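PDB 7KFL: myosin-17 from Arabidopsis thaliana, which is a plant class XI myosin that probably moves along actin and carries organelles or vesicles, which its globular tail, the cargo-binding domain, recognises. Local coordinates for residues S266-L277 / I302-H312; L330-I338 / V372-D380. All coordinates share one frame; numbering follows the deposited sequence.

Interaction 1: S266-L277 / I302-H312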
loop_
_atom_site.group_PDB
_atom_site.type_symbol
_atom_site.label_atom_id
_atom_site.label_comp_id
_atom_site.label_asym_id
_atom_site.label_seq_id
_atom_site.Cartn_x
_atom_site.Cartn_y
_atom_site.Cartn_z
ATOM N N SER A 266 -23.880 5.490 -15.999
ATOM C CA SER A 266 -24.876 6.571 -16.216
ATOM C C SER A 266 -24.221 7.936 -15.981
ATOM O O SER A 266 -23.103 7.977 -15.435
ATOM C CB SER A 266 -26.084 6.390 -15.331
ATOM O OG SER A 266 -25.728 6.466 -13.958
ATOM N N PHE A 267 -24.902 9.008 -16.387
ATOM C CA PHE A 267 -24.458 10.408 -16.173
ATOM C C PHE A 267 -24.485 10.714 -14.673
ATOM O O PHE A 267 -23.470 11.218 -14.149
ATOM C CB PHE A 267 -25.338 11.394 -16.941
ATOM C CG PHE A 267 -24.766 12.786 -16.987
ATOM C CD1 PHE A 267 -24.905 13.648 -15.910
ATOM C CD2 PHE A 267 -24.060 13.224 -18.097
ATOM C CE1 PHE A 267 -24.363 14.924 -15.950
ATOM C CE2 PHE A 267 -23.522 14.500 -18.136
ATOM C CZ PHE A 267 -23.672 15.346 -17.061
ATOM N N SER A 268 -25.609 10.408 -14.016
ATOM C CA SER A 268 -25.871 10.700 -12.580
ATOM C C SER A 268 -24.818 10.010 -11.705
ATOM O O SER A 268 -24.383 10.628 -10.712
ATOM C CB SER A 268 -27.272 10.300 -12.178
ATOM O OG SER A 268 -27.378 8.893 -12.015
ATOM N N ASN A 269 -24.419 8.784 -12.060
ATOM C CA ASN A 269 -23.400 8.008 -11.303
ATOM C C ASN A 269 -22.003 8.572 -11.595
ATOM O O ASN A 269 -21.131 8.467 -10.711
ATOM C CB ASN A 269 -23.467 6.507 -11.590
ATOM C CG ASN A 269 -22.748 5.705 -10.526
ATOM O OD1 ASN A 269 -23.148 5.716 -9.364
ATOM N ND2 ASN A 269 -21.667 5.040 -10.898
ATOM N N GLY A 270 -21.797 9.138 -12.788
ATOM C CA GLY A 270 -20.571 9.878 -13.142
ATOM C C GLY A 270 -20.369 11.065 -12.216
ATOM O O GLY A 270 -19.238 11.244 -11.720
ATOM N N GLU A 271 -21.438 11.830 -11.972
ATOM C CA GLU A 271 -21.440 13.024 -11.083
ATOM C C GLU A 271 -21.121 12.594 -9.649
ATOM O O GLU A 271 -20.277 13.252 -9.009
ATOM C CB GLU A 271 -22.801 13.723 -11.097
ATOM C CG GLU A 271 -23.196 14.294 -12.446
ATOM C CD GLU A 271 -24.604 14.860 -12.474
ATOM O OE1 GLU A 271 -25.535 14.146 -12.046
ATOM O OE2 GLU A 271 -24.768 16.022 -12.904
ATOM N N TYR A 272 -21.788 11.543 -9.166
ATOM C CA TYR A 272 -21.663 11.022 -7.782
ATOM C C TYR A 272 -20.217 10.599 -7.501
ATOM O O TYR A 272 -19.700 10.933 -6.420
ATOM C CB TYR A 272 -22.601 9.840 -7.536
ATOM C CG TYR A 272 -22.278 9.094 -6.269
ATOM C CD1 TYR A 272 -22.447 9.694 -5.033
ATOM C CD2 TYR A 272 -21.757 7.811 -6.301
ATOM C CE1 TYR A 272 -22.139 9.029 -3.858
ATOM C CE2 TYR A 272 -21.443 7.132 -5.136
ATOM C CZ TYR A 272 -21.637 7.741 -3.910
ATOM O OH TYR A 272 -21.321 7.084 -2.757
ATOM N N VAL A 273 -19.601 9.859 -8.428
ATOM C CA VAL A 273 -18.203 9.349 -8.290
ATOM C C VAL A 273 -17.235 10.536 -8.373
ATOM O O VAL A 273 -16.274 10.554 -7.579
ATOM C CB VAL A 273 -17.875 8.255 -9.326
ATOM C CG1 VAL A 273 -16.377 8.016 -9.446
ATOM C CG2 VAL A 273 -18.585 6.949 -9.003
ATOM N N LYS A 274 -17.480 11.489 -9.280
ATOM C CA LYS A 274 -16.640 12.709 -9.436
ATOM C C LYS A 274 -16.570 13.450 -8.094
ATOM O O LYS A 274 -15.483 13.965 -7.765
ATOM C CB LYS A 274 -17.182 13.637 -10.528
ATOM C CG LYS A 274 -16.235 14.766 -10.915
ATOM C CD LYS A 274 -16.652 15.539 -12.147
ATOM C CE LYS A 274 -15.496 16.285 -12.779
ATOM N NZ LYS A 274 -15.950 17.189 -13.863
ATOM N N ALA A 275 -17.688 13.503 -7.359
ATOM C CA ALA A 275 -17.784 14.084 -5.998
ATOM C C ALA A 275 -16.846 13.316 -5.062
ATOM O O ALA A 275 -16.084 13.968 -4.323
ATOM C CB ALA A 275 -19.208 14.044 -5.503
ATOM N N GLY A 276 -16.906 11.982 -5.112
ATOM C CA GLY A 276 -16.035 11.074 -4.342
ATOM C C GLY A 276 -14.561 11.313 -4.620
ATOM O O GLY A 276 -13.788 11.366 -3.649
ATOM N N LEU A 277 -14.182 11.448 -5.895
ATOM C CA LEU A 277 -12.773 11.640 -6.334
ATOM C C LEU A 277 -12.220 12.950 -5.756
ATOM O O LEU A 277 -11.013 12.990 -5.455
ATOM C CB LEU A 277 -12.704 11.636 -7.867
ATOM C CG LEU A 277 -13.033 10.311 -8.555
ATOM C CD1 LEU A 277 -12.938 10.452 -10.066
ATOM C CD2 LEU A 277 -12.125 9.187 -8.073
ATOM N N ILE A 302 -10.297 5.641 -13.481
ATOM C CA ILE A 302 -11.656 6.015 -12.979
ATOM C C ILE A 302 -11.893 7.508 -13.241
ATOM O O ILE A 302 -13.010 7.850 -13.660
ATOM C CB ILE A 302 -11.859 5.630 -11.494
ATOM C CG1 ILE A 302 -13.284 5.930 -11.016
ATOM C CG2 ILE A 302 -10.831 6.291 -10.587
ATOM C CD1 ILE A 302 -14.371 5.235 -11.806
ATOM N N ARG A 303 -10.879 8.353 -13.026
ATOM C CA ARG A 303 -10.950 9.823 -13.254
ATOM C C ARG A 303 -11.374 10.098 -14.703
ATOM O O ARG A 303 -12.343 10.862 -14.901
ATOM C CB ARG A 303 -9.603 10.484 -12.940
ATOM C CG ARG A 303 -9.320 10.630 -11.452
ATOM C CD ARG A 303 -7.849 10.859 -11.157
ATOM N NE ARG A 303 -7.325 12.034 -11.839
ATOM C CZ ARG A 303 -6.034 12.338 -11.954
ATOM N NH1 ARG A 303 -5.105 11.556 -11.428
ATOM N NH2 ARG A 303 -5.677 13.434 -12.600
ATOM N N GLN A 304 -10.681 9.483 -15.665
ATOM C CA GLN A 304 -10.901 9.670 -17.126
ATOM C C GLN A 304 -12.263 9.087 -17.523
ATOM O O GLN A 304 -12.990 9.765 -18.275
ATOM C CB GLN A 304 -9.757 9.037 -17.919
ATOM C CG GLN A 304 -8.476 9.862 -17.877
ATOM C CD GLN A 304 -7.296 9.165 -18.510
ATOM O OE1 GLN A 304 -7.440 8.350 -19.419
ATOM N NE2 GLN A 304 -6.103 9.493 -18.038
ATOM N N ALA A 305 -12.589 7.885 -17.034
ATOM C CA ALA A 305 -13.879 7.188 -17.260
ATOM C C ALA A 305 -15.040 8.057 -16.761
ATOM O O ALA A 305 -16.040 8.183 -17.488
ATOM C CB ALA A 305 -13.870 5.846 -16.571
ATOM N N VAL A 306 -14.911 8.623 -15.558
ATOM C CA VAL A 306 -15.900 9.571 -14.961
ATOM C C VAL A 306 -15.931 10.848 -15.809
ATOM O O VAL A 306 -17.037 11.370 -16.048
ATOM C CB VAL A 306 -15.570 9.863 -13.485
ATOM C CG1 VAL A 306 -16.264 11.112 -12.967
ATOM C CG2 VAL A 306 -15.903 8.671 -12.608
ATOM N N GLY A 307 -14.759 11.326 -16.242
ATOM C CA GLY A 307 -14.615 12.468 -17.164
ATOM C C GLY A 307 -15.443 12.276 -18.425
ATOM O O GLY A 307 -16.037 13.268 -18.898
ATOM N N PHE A 308 -15.486 11.047 -18.948
ATOM C CA PHE A 308 -16.293 10.656 -20.134
ATOM C C PHE A 308 -17.784 10.713 -19.781
ATOM O O PHE A 308 -18.531 11.388 -20.507
ATOM C CB PHE A 308 -15.896 9.267 -20.643
ATOM C CG PHE A 308 -16.737 8.759 -21.787
ATOM C CD1 PHE A 308 -16.505 9.190 -23.085
ATOM C CD2 PHE A 308 -17.767 7.857 -21.565
ATOM C CE1 PHE A 308 -17.283 8.725 -24.136
ATOM C CE2 PHE A 308 -18.546 7.395 -22.616
ATOM C CZ PHE A 308 -18.302 7.830 -23.899
ATOM N N LEU A 309 -18.194 10.040 -18.699
ATOM C CA LEU A 309 -19.621 9.868 -18.297
ATOM C C LEU A 309 -20.320 11.226 -18.134
ATOM O O LEU A 309 -21.538 11.281 -18.393
ATOM C CB LEU A 309 -19.698 9.066 -16.993
ATOM C CG LEU A 309 -19.424 7.565 -17.106
ATOM C CD1 LEU A 309 -19.372 6.926 -15.728
ATOM C CD2 LEU A 309 -20.467 6.867 -17.966
ATOM N N VAL A 310 -19.595 12.272 -17.717
ATOM C CA VAL A 310 -20.178 13.603 -17.358
ATOM C C VAL A 310 -20.022 14.603 -18.514
ATOM O O VAL A 310 -20.607 15.698 -18.399
ATOM C CB VAL A 310 -19.566 14.177 -16.063
ATOM C CG1 VAL A 310 -19.729 13.221 -14.890
ATOM C CG2 VAL A 310 -18.108 14.584 -16.236
ATOM N N ILE A 311 -19.261 14.276 -19.565
ATOM C CA ILE A 311 -18.984 15.224 -20.688
ATOM C C ILE A 311 -20.304 15.496 -21.419
ATOM O O ILE A 311 -21.094 14.546 -21.590
ATOM C CB ILE A 311 -17.881 14.706 -21.639
ATOM C CG1 ILE A 311 -17.174 15.858 -22.360
ATOM C CG2 ILE A 311 -18.423 13.685 -22.630
ATOM C CD1 ILE A 311 -16.235 16.657 -21.484
ATOM N N HIS A 312 -20.533 16.756 -21.805
ATOM C CA HIS A 312 -21.744 17.225 -22.532
ATOM C C HIS A 312 -21.577 16.949 -24.031
ATOM O O HIS A 312 -20.428 16.998 -24.520
ATOM C CB HIS A 312 -22.004 18.714 -22.258
ATOM C CG HIS A 312 -22.296 19.025 -20.829
ATOM N ND1 HIS A 312 -23.365 18.466 -20.156
ATOM C CD2 HIS A 312 -21.677 19.841 -19.949
ATOM C CE1 HIS A 312 -23.388 18.918 -18.918
ATOM N NE2 HIS A 312 -22.361 19.763 -18.765
#
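Two neighbouring helices of the DIL domain, a domain found in class V and class XI myosin tails, meet where Val306 of helix 302-309 sits as a knob among Gly270, Val273, Lys274 and Leu277 of helix 267-277. The segments run roughly antiparallel, their axes inclined at 139° and 8.5 Å apart at closest approach. Gly270 allows this closeness: its CA lies 5.0 Å from the CA of Val306, and a CB on it would clash with Leu309 CB and crowd Val310 CG1. Instead, Val310 CG1 rests on bare backbone, 3.5 Å from Gly270 C.

The two methyls of Val306 share the hole between them. CG1, anti to the backbone N (chi1 162°), lies against Gly270 O and Lys274 CB, while CG2 presses tightly on Val273 CG1 at 3.3 Å. Farther along, Val273 meets Ile302 tip to tip, and Leu277 splits its methyls, CD2 to Ile302 CG2 and CD1 to Arg303 CA at 3.8 Å.

At the other end Phe267 takes over. With chi1 at -168° its ring swings away from its own backbone N and out to the chain leaving the second helix, where CD2 comes within 3.2 Å of Leu309 O. CE2 is equally near Val310 O, and CZ touches His312 CE1. Lys314 NZ bonds both Leu309 O and Ile311 O, and the Tyr347 ring meets that of Phe267 at an angle. Cutting Phe267 back to an alanine would probably open a gap beside Val310 and leave the His312 ring freer to turn.

No hydrogen bond crosses the interface; it is mainly apolar packing, with one knob-into-hole fit beside a glycine, by which two roughly antiparallel helices of this globular tail's bundle draw close.

Interaction 2: L330-I338 / V372-D380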
loop_
_atom_site.group_PDB
_atom_site.type_symbol
_atom_site.label_atom_id
_atom_site.label_comp_id
_atom_site.label_asym_id
_atom_site.label_seq_id
_atom_site.Cartn_x
_atom_site.Cartn_y
_atom_site.Cartn_z
ATOM N N LEU A 330 -7.457 4.693 -21.142
ATOM C CA LEU A 330 -8.486 3.644 -21.392
ATOM C C LEU A 330 -8.213 2.957 -22.733
ATOM O O LEU A 330 -7.861 3.659 -23.700
ATOM C CB LEU A 330 -9.889 4.264 -21.377
ATOM C CG LEU A 330 -10.597 4.256 -20.024
ATOM C CD1 LEU A 330 -9.905 5.187 -19.039
ATOM C CD2 LEU A 330 -12.061 4.636 -20.178
ATOM N N SER A 331 -8.383 1.631 -22.777
ATOM C CA SER A 331 -8.308 0.798 -24.004
ATOM C C SER A 331 -9.598 0.967 -24.817
ATOM O O SER A 331 -10.607 1.437 -24.247
ATOM C CB SER A 331 -8.075 -0.649 -23.662
ATOM O OG SER A 331 -9.259 -1.241 -23.151
ATOM N N ILE A 332 -9.565 0.578 -26.095
ATOM C CA ILE A 332 -10.739 0.620 -27.017
ATOM C C ILE A 332 -11.838 -0.292 -26.455
ATOM O O ILE A 332 -13.008 0.129 -26.473
ATOM C CB ILE A 332 -10.336 0.228 -28.454
ATOM C CG1 ILE A 332 -9.384 1.251 -29.085
ATOM C CG2 ILE A 332 -11.568 -0.003 -29.319
ATOM C CD1 ILE A 332 -10.000 2.615 -29.340
ATOM N N GLN A 333 -11.475 -1.486 -25.973
ATOM C CA GLN A 333 -12.440 -2.504 -25.474
ATOM C C GLN A 333 -13.177 -1.952 -24.244
ATOM O O GLN A 333 -14.365 -2.295 -24.070
ATOM C CB GLN A 333 -11.748 -3.831 -25.142
ATOM C CG GLN A 333 -12.568 -5.054 -25.541
ATOM C CD GLN A 333 -12.678 -6.096 -24.452
ATOM O OE1 GLN A 333 -11.684 -6.662 -24.000
ATOM N NE2 GLN A 333 -13.903 -6.378 -24.034
ATOM N N GLN A 334 -12.499 -1.132 -23.432
ATOM C CA GLN A 334 -13.073 -0.474 -22.225
ATOM C C GLN A 334 -14.068 0.606 -22.661
ATOM O O GLN A 334 -15.221 0.568 -22.184
ATOM C CB GLN A 334 -11.969 0.132 -21.355
ATOM C CG GLN A 334 -11.161 -0.902 -20.583
ATOM C CD GLN A 334 -9.872 -0.341 -20.032
ATOM O OE1 GLN A 334 -9.466 0.772 -20.360
ATOM N NE2 GLN A 334 -9.209 -1.118 -19.190
ATOM N N LEU A 335 -13.631 1.532 -23.524
ATOM C CA LEU A 335 -14.456 2.652 -24.055
ATOM C C LEU A 335 -15.742 2.098 -24.674
ATOM O O LEU A 335 -16.816 2.653 -24.382
ATOM C CB LEU A 335 -13.654 3.436 -25.098
ATOM C CG LEU A 335 -12.531 4.313 -24.547
ATOM C CD1 LEU A 335 -11.671 4.855 -25.676
ATOM C CD2 LEU A 335 -13.087 5.454 -23.709
ATOM N N TYR A 336 -15.630 1.053 -25.498
ATOM C CA TYR A 336 -16.764 0.426 -26.227
ATOM C C TYR A 336 -17.843 0.000 -25.224
ATOM O O TYR A 336 -19.010 0.385 -25.415
ATOM C CB TYR A 336 -16.287 -0.754 -27.079
ATOM C CG TYR A 336 -17.398 -1.513 -27.760
ATOM C CD1 TYR A 336 -17.963 -1.052 -28.938
ATOM C CD2 TYR A 336 -17.898 -2.687 -27.217
ATOM C CE1 TYR A 336 -18.991 -1.740 -29.564
ATOM C CE2 TYR A 336 -18.926 -3.387 -27.829
ATOM C CZ TYR A 336 -19.474 -2.913 -29.008
ATOM O OH TYR A 336 -20.486 -3.599 -29.616
ATOM N N ARG A 337 -17.459 -0.759 -24.193
ATOM C CA ARG A 337 -18.372 -1.235 -23.117
ATOM C C ARG A 337 -19.074 -0.027 -22.485
ATOM O O ARG A 337 -20.319 -0.026 -22.433
ATOM C CB ARG A 337 -17.594 -2.045 -22.072
ATOM C CG ARG A 337 -18.393 -2.418 -20.830
ATOM C CD ARG A 337 -19.651 -3.202 -21.146
ATOM N NE ARG A 337 -19.347 -4.480 -21.777
ATOM C CZ ARG A 337 -19.151 -5.632 -21.137
ATOM N NH1 ARG A 337 -19.215 -5.698 -19.817
ATOM N NH2 ARG A 337 -18.880 -6.726 -21.829
ATOM N N ILE A 338 -18.300 0.968 -22.040
ATOM C CA ILE A 338 -18.808 2.210 -21.383
ATOM C C ILE A 338 -19.758 2.924 -22.354
ATOM O O ILE A 338 -20.854 3.315 -21.916
ATOM C CB ILE A 338 -17.643 3.113 -20.920
ATOM C CG1 ILE A 338 -16.849 2.464 -19.782
ATOM C CG2 ILE A 338 -18.141 4.497 -20.526
ATOM C CD1 ILE A 338 -15.523 3.134 -19.490
ATOM N N VAL A 372 -3.846 -10.132 -29.941
ATOM C CA VAL A 372 -3.293 -9.106 -29.010
ATOM C C VAL A 372 -4.266 -8.956 -27.836
ATOM O O VAL A 372 -5.372 -8.431 -28.058
ATOM C CB VAL A 372 -3.059 -7.764 -29.730
ATOM C CG1 VAL A 372 -2.844 -6.616 -28.754
ATOM C CG2 VAL A 372 -1.899 -7.854 -30.711
ATOM N N SER A 373 -3.869 -9.419 -26.647
ATOM C CA SER A 373 -4.627 -9.262 -25.378
ATOM C C SER A 373 -4.717 -7.772 -25.037
ATOM O O SER A 373 -3.660 -7.160 -24.792
ATOM C CB SER A 373 -3.995 -10.042 -24.255
ATOM O OG SER A 373 -3.944 -11.426 -24.565
ATOM N N SER A 374 -5.931 -7.212 -25.057
ATOM C CA SER A 374 -6.222 -5.797 -24.713
ATOM C C SER A 374 -6.753 -5.724 -23.279
ATOM O O SER A 374 -7.368 -6.709 -22.819
ATOM C CB SER A 374 -7.186 -5.179 -25.698
ATOM O OG SER A 374 -8.426 -5.873 -25.707
ATOM N N SER A 375 -6.512 -4.602 -22.599
ATOM C CA SER A 375 -6.992 -4.331 -21.220
ATOM C C SER A 375 -8.518 -4.184 -21.237
ATOM O O SER A 375 -9.033 -3.445 -22.099
ATOM C CB SER A 375 -6.330 -3.105 -20.643
ATOM O OG SER A 375 -4.924 -3.277 -20.567
ATOM N N PHE A 376 -9.213 -4.889 -20.339
ATOM C CA PHE A 376 -10.654 -4.688 -20.043
ATOM C C PHE A 376 -10.796 -4.411 -18.542
ATOM O O PHE A 376 -10.635 -3.237 -18.151
ATOM C CB PHE A 376 -11.487 -5.864 -20.562
ATOM C CG PHE A 376 -12.977 -5.637 -20.500
ATOM C CD1 PHE A 376 -13.555 -4.575 -21.178
ATOM C CD2 PHE A 376 -13.802 -6.481 -19.770
ATOM C CE1 PHE A 376 -14.924 -4.361 -21.126
ATOM C CE2 PHE A 376 -15.171 -6.265 -19.717
ATOM C CZ PHE A 376 -15.729 -5.206 -20.396
ATOM N N LEU A 377 -11.053 -5.440 -17.728
ATOM C CA LEU A 377 -11.075 -5.327 -16.247
ATOM C C LEU A 377 -9.660 -5.005 -15.757
ATOM O O LEU A 377 -8.695 -5.461 -16.394
ATOM C CB LEU A 377 -11.594 -6.631 -15.632
ATOM C CG LEU A 377 -13.052 -6.970 -15.936
ATOM C CD1 LEU A 377 -13.440 -8.298 -15.310
ATOM C CD2 LEU A 377 -13.986 -5.874 -15.453
ATOM N N LEU A 378 -9.552 -4.222 -14.681
ATOM C CA LEU A 378 -8.264 -3.860 -14.035
ATOM C C LEU A 378 -7.992 -4.821 -12.875
ATOM O O LEU A 378 -8.950 -5.443 -12.364
ATOM C CB LEU A 378 -8.324 -2.410 -13.542
ATOM C CG LEU A 378 -8.598 -1.350 -14.607
ATOM C CD1 LEU A 378 -8.681 0.031 -13.978
ATOM C CD2 LEU A 378 -7.533 -1.366 -15.690
ATOM N N ASP A 379 -6.720 -4.935 -12.490
ATOM C CA ASP A 379 -6.270 -5.685 -11.289
ATOM C C ASP A 379 -5.406 -4.745 -10.446
ATOM O O ASP A 379 -4.624 -3.973 -11.036
ATOM C CB ASP A 379 -5.519 -6.960 -11.680
ATOM C CG ASP A 379 -5.739 -8.113 -10.718
ATOM O OD1 ASP A 379 -6.131 -7.848 -9.560
ATOM O OD2 ASP A 379 -5.521 -9.271 -11.134
ATOM N N ASP A 380 -5.563 -4.802 -9.122
ATOM C CA ASP A 380 -4.803 -3.963 -8.156
ATOM C C ASP A 380 -3.360 -4.473 -8.075
ATOM O O ASP A 380 -3.077 -5.557 -8.623
ATOM C CB ASP A 380 -5.472 -3.949 -6.776
ATOM C CG ASP A 380 -5.649 -5.320 -6.140
ATOM O OD1 ASP A 380 -4.755 -6.177 -6.315
ATOM O OD2 ASP A 380 -6.684 -5.520 -5.475
#
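Gln334 and Ser331, at the start of helix 332-338, hold the extended chain around Ser375 and Phe376 through the same polar groups that cap the helix. The two form a capping box: Ser331 OG accepts from Gln334 N, and Gln334 OE1 accepts from Ser331 N at 2.8 Å, the donor standing above the carbonyl plane. The other half of that amide reaches the loop, NE2 giving a fairly straight bond (158°) to Phe376 O at 2.8 Å. Held from both ends, the amide is unlikely to flip. Ser331 OG also donates to Ser375 O, although the modelled length is too short to be trusted.

Phe376 fills the tight part. Its CG lies anti to the backbone N (chi1 -171°), which lays the ring along the helix surface. The Gln333 amide lies over one face, nearly parallel to it and offset toward the rim, with Gln333 NE2 3.4 Å from Phe376 CD1. Arg337 meets the ring differently: CZ of Phe376 points at the guanidinium face, 3.5 Å from Arg337 CZ, the two planes 74° apart. Arg337 is held there by NH1 bonding Leu259 O.

The solvent side is looser. Ser374 and Ser375 are exposed, and Ser374 OG comes no nearer than 3.8 Å to Gln333 OE1, with no bond between them.

Beneath, Gln334 and Leu378 both rest on Phe255 of helix 236-260, where Asn256 OD1 also accepts from Leu378 N, while Ile332 and Tyr336 turn to helix 354-369 and Leu335 to helix 319-326.

Interactions 1 and 2 lie on the same side of the chain's centre, their own centres about 17 Å apart, and helix 302-309 connects them. While Val306 serves interaction 1, Phe308 of the same helix packs on segment 330-338, its CD2 3.5 Å from Ile338 CG2. Leu309 serves both, lying against Gly270 in interaction 1 and bringing its CD2 to 4.2 Å from Ile338 CG2. Leu330 meets Gln304 and Ala305 a little earlier on the helix. The two differ in character: interaction 1 is apolar helix packing within the DIL region, whereas interaction 2 ties a later surface loop to the same part of the tail through polar bonds and the packing of one phenylalanine.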